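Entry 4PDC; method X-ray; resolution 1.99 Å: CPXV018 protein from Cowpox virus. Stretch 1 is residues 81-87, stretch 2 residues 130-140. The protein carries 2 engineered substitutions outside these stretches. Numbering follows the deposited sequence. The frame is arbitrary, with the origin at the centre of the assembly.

Stretch 1, residues 81-87: FYECDYT
Stretch 2, residues 130-140: DGEDCIMHLRS

A β-strand packs against an α-helix through a disulfide and a ladder of apolar side chains, with no hydrogen bond crossing between them. Strand 81-87 is extended, phi -139° to -111° and psi 105° to 149°; helix 131-140 stays near -63/-42. Their axes approach to 8.0 Å, and their N-to-C directions diverge by 60° (signed crossing angle -60°). The register is set at Cys84 and Ile135, whose CA atoms lie 6.2 Å apart.

Asp130 caps the helix: with chi1 p, its OD1 accepts from Asp133 N at 2.8 Å, while Asp130 N donates to Asp133 OD2 at 2.9 Å. Backbone bonds from Cys134 N to Asp130 O (3.1 Å) through Ser140 N to Met136 O (3.0 Å) then carry the helix forward.

Strand alternation directs Tyr82, Cys84 and Tyr86 toward the helix and Glu83 and Asp85 away. At the centre, Cys84 (p) and Cys134 (t) join SG to SG at 2.1 Å, chi3 -84°, a covalent tie between segments distant in sequence. Tyr82 (t, chi2 81°) reaches the start of the helix, its OH 3.4 Å from Gly131 CA; an ideal CB on Gly131, also 3.4 Å from that OH, would make an ordinary contact, so this approach does not by itself require glycine.

Branched aliphatic side chains fill the space around the disulfide. Ile135 (m, m) starts sideways but bends nearer, its CD1 3.7 Å from Cys84 CB and its CG2 3.6 Å from Tyr86 CD1. One turn on, Leu138 (t, p) sets CD2 3.7 Å from Tyr86 CB. Tyr86 (t, chi2 59°) offers a ring face to Arg139 (m, t, p, chi4 -163°): Arg139 CD lies 3.5 Å from Tyr86 CE2 in a CH-π contact. Arginine suits this partly exposed site because its methylenes pack on the ring, Tyr86 OH lies over one face of the guanidinium, and NH1 and NH2 hydrogen-bond elsewhere in the structure.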

# COMPACT_ATOMS: atom_id res chain seq x y z
N PHE E 81 13.67 -0.16 14.21
CA PHE E 81 14.42 -1.04 13.33
C PHE E 81 13.45 -1.97 12.64
O PHE E 81 12.64 -2.61 13.31
CB PHE E 81 15.47 -1.81 14.12
CG PHE E 81 16.23 -2.83 13.31
CD1 PHE E 81 17.28 -2.44 12.50
CD2 PHE E 81 15.90 -4.17 13.38
CE1 PHE E 81 17.98 -3.38 11.77
CE2 PHE E 81 16.60 -5.11 12.65
CZ PHE E 81 17.64 -4.72 11.84
N TYR E 82 13.50 -2.02 11.31
CA TYR E 82 12.64 -2.92 10.55
C TYR E 82 13.46 -3.67 9.51
O TYR E 82 14.16 -3.06 8.70
CB TYR E 82 11.50 -2.16 9.87
CG TYR E 82 10.59 -3.09 9.09
CD1 TYR E 82 9.60 -3.82 9.73
CD2 TYR E 82 10.74 -3.25 7.72
CE1 TYR E 82 8.78 -4.68 9.03
CE2 TYR E 82 9.92 -4.10 7.01
CZ TYR E 82 8.94 -4.81 7.67
OH TYR E 82 8.12 -5.67 6.97
N GLU E 83 13.36 -5.00 9.54
CA GLU E 83 14.17 -5.85 8.67
C GLU E 83 13.32 -6.94 8.05
O GLU E 83 12.57 -7.62 8.75
CB GLU E 83 15.31 -6.48 9.46
CG GLU E 83 16.24 -7.36 8.65
CD GLU E 83 17.22 -8.13 9.51
OE1 GLU E 83 16.86 -9.24 9.95
OE2 GLU E 83 18.33 -7.62 9.75
N CYS E 84 13.44 -7.11 6.74
CA CYS E 84 12.84 -8.26 6.07
C CYS E 84 13.98 -9.17 5.59
O CYS E 84 15.07 -8.70 5.27
CB CYS E 84 11.92 -7.84 4.92
SG CYS E 84 12.69 -7.06 3.48
N ASP E 85 13.70 -10.46 5.56
CA ASP E 85 14.70 -11.48 5.28
C ASP E 85 14.15 -12.45 4.25
O ASP E 85 13.08 -13.01 4.44
CB ASP E 85 15.09 -12.21 6.57
CG ASP E 85 16.16 -13.27 6.36
OD1 ASP E 85 15.87 -14.28 5.69
OD2 ASP E 85 17.27 -13.09 6.89
N TYR E 86 14.89 -12.64 3.16
CA TYR E 86 14.51 -13.61 2.13
C TYR E 86 15.56 -14.71 2.06
O TYR E 86 16.66 -14.51 1.53
CB TYR E 86 14.34 -12.93 0.78
CG TYR E 86 13.54 -13.75 -0.21
CD1 TYR E 86 12.23 -14.12 0.07
CD2 TYR E 86 14.08 -14.13 -1.43
CE1 TYR E 86 11.49 -14.86 -0.82
CE2 TYR E 86 13.34 -14.87 -2.33
CZ TYR E 86 12.05 -15.23 -2.02
OH TYR E 86 11.30 -15.97 -2.91
N THR E 87 15.21 -15.86 2.61
CA THR E 87 16.11 -17.00 2.74
C THR E 87 15.34 -18.27 2.41
O THR E 87 14.29 -18.53 3.01
CB THR E 87 16.69 -17.09 4.17
OG1 THR E 87 17.35 -15.87 4.51
CG2 THR E 87 17.68 -18.24 4.29
N ASP E 130 4.76 -2.15 2.66
CA ASP E 130 4.48 -3.28 3.55
C ASP E 130 5.57 -4.34 3.46
O ASP E 130 6.57 -4.17 2.75
CB ASP E 130 3.10 -3.89 3.25
CG ASP E 130 2.97 -4.43 1.82
OD1 ASP E 130 3.98 -4.89 1.24
OD2 ASP E 130 1.84 -4.41 1.29
N GLY E 131 5.38 -5.45 4.17
CA GLY E 131 6.38 -6.50 4.22
C GLY E 131 6.68 -7.10 2.86
O GLY E 131 7.84 -7.36 2.52
N GLU E 132 5.63 -7.34 2.08
CA GLU E 132 5.80 -7.91 0.75
C GLU E 132 6.62 -6.97 -0.14
O GLU E 132 7.46 -7.42 -0.92
CB GLU E 132 4.44 -8.20 0.11
CG GLU E 132 4.53 -9.04 -1.15
CD GLU E 132 3.18 -9.47 -1.67
OE1 GLU E 132 2.15 -8.95 -1.17
OE2 GLU E 132 3.14 -10.32 -2.59
N ASP E 133 6.38 -5.66 -0.01
CA ASP E 133 7.18 -4.67 -0.72
C ASP E 133 8.65 -4.76 -0.34
O ASP E 133 9.53 -4.72 -1.21
CB ASP E 133 6.66 -3.25 -0.43
CG ASP E 133 5.23 -3.04 -0.88
OD1 ASP E 133 4.80 -3.69 -1.85
OD2 ASP E 133 4.53 -2.20 -0.26
N CYS E 134 8.93 -4.89 0.95
CA CYS E 134 10.30 -4.96 1.44
C CYS E 134 11.03 -6.15 0.84
O CYS E 134 12.20 -6.05 0.47
CB CYS E 134 10.32 -5.04 2.97
SG CYS E 134 11.97 -5.15 3.70
N ILE E 135 10.34 -7.28 0.73
CA ILE E 135 10.93 -8.49 0.16
C ILE E 135 11.20 -8.30 -1.33
O ILE E 135 12.23 -8.72 -1.85
CB ILE E 135 10.00 -9.71 0.36
CG1 ILE E 135 9.84 -10.03 1.85
CG2 ILE E 135 10.53 -10.93 -0.40
CD1 ILE E 135 11.08 -10.58 2.52
N MET E 136 10.27 -7.67 -2.04
CA MET E 136 10.43 -7.46 -3.47
C MET E 136 11.53 -6.43 -3.74
O MET E 136 12.28 -6.57 -4.71
CB MET E 136 9.10 -7.03 -4.10
CG MET E 136 8.04 -8.12 -4.06
SD MET E 136 8.50 -9.57 -5.03
CE MET E 136 8.19 -8.97 -6.69
N HIS E 137 11.62 -5.40 -2.90
CA HIS E 137 12.72 -4.45 -2.99
C HIS E 137 14.05 -5.16 -2.72
O HIS E 137 15.03 -4.94 -3.43
CB HIS E 137 12.55 -3.29 -2.01
CG HIS E 137 11.50 -2.31 -2.41
ND1 HIS E 137 11.57 -0.97 -2.07
CD2 HIS E 137 10.35 -2.46 -3.11
CE1 HIS E 137 10.51 -0.34 -2.55
NE2 HIS E 137 9.76 -1.22 -3.18
N LEU E 138 14.06 -6.00 -1.69
CA LEU E 138 15.25 -6.76 -1.32
C LEU E 138 15.77 -7.58 -2.50
O LEU E 138 16.95 -7.53 -2.83
CB LEU E 138 14.95 -7.66 -0.12
CG LEU E 138 15.98 -8.74 0.23
CD1 LEU E 138 17.36 -8.14 0.46
CD2 LEU E 138 15.53 -9.53 1.45
N ARG E 139 14.88 -8.32 -3.14
CA ARG E 139 15.26 -9.16 -4.27
C ARG E 139 15.75 -8.30 -5.44
O ARG E 139 16.71 -8.66 -6.12
CB ARG E 139 14.08 -10.04 -4.68
CG ARG E 139 13.74 -11.10 -3.64
CD ARG E 139 12.50 -11.89 -4.02
NE ARG E 139 12.70 -12.69 -5.22
CZ ARG E 139 11.72 -13.21 -5.94
NH1 ARG E 139 10.46 -13.01 -5.60
NH2 ARG E 139 12.01 -13.92 -7.02
N SER E 140 15.10 -7.17 -5.66
CA SER E 140 15.51 -6.27 -6.74
C SER E 140 16.87 -5.64 -6.44
O SER E 140 17.68 -5.42 -7.34
CB SER E 140 14.46 -5.18 -6.95
OG SER E 140 13.18 -5.74 -7.19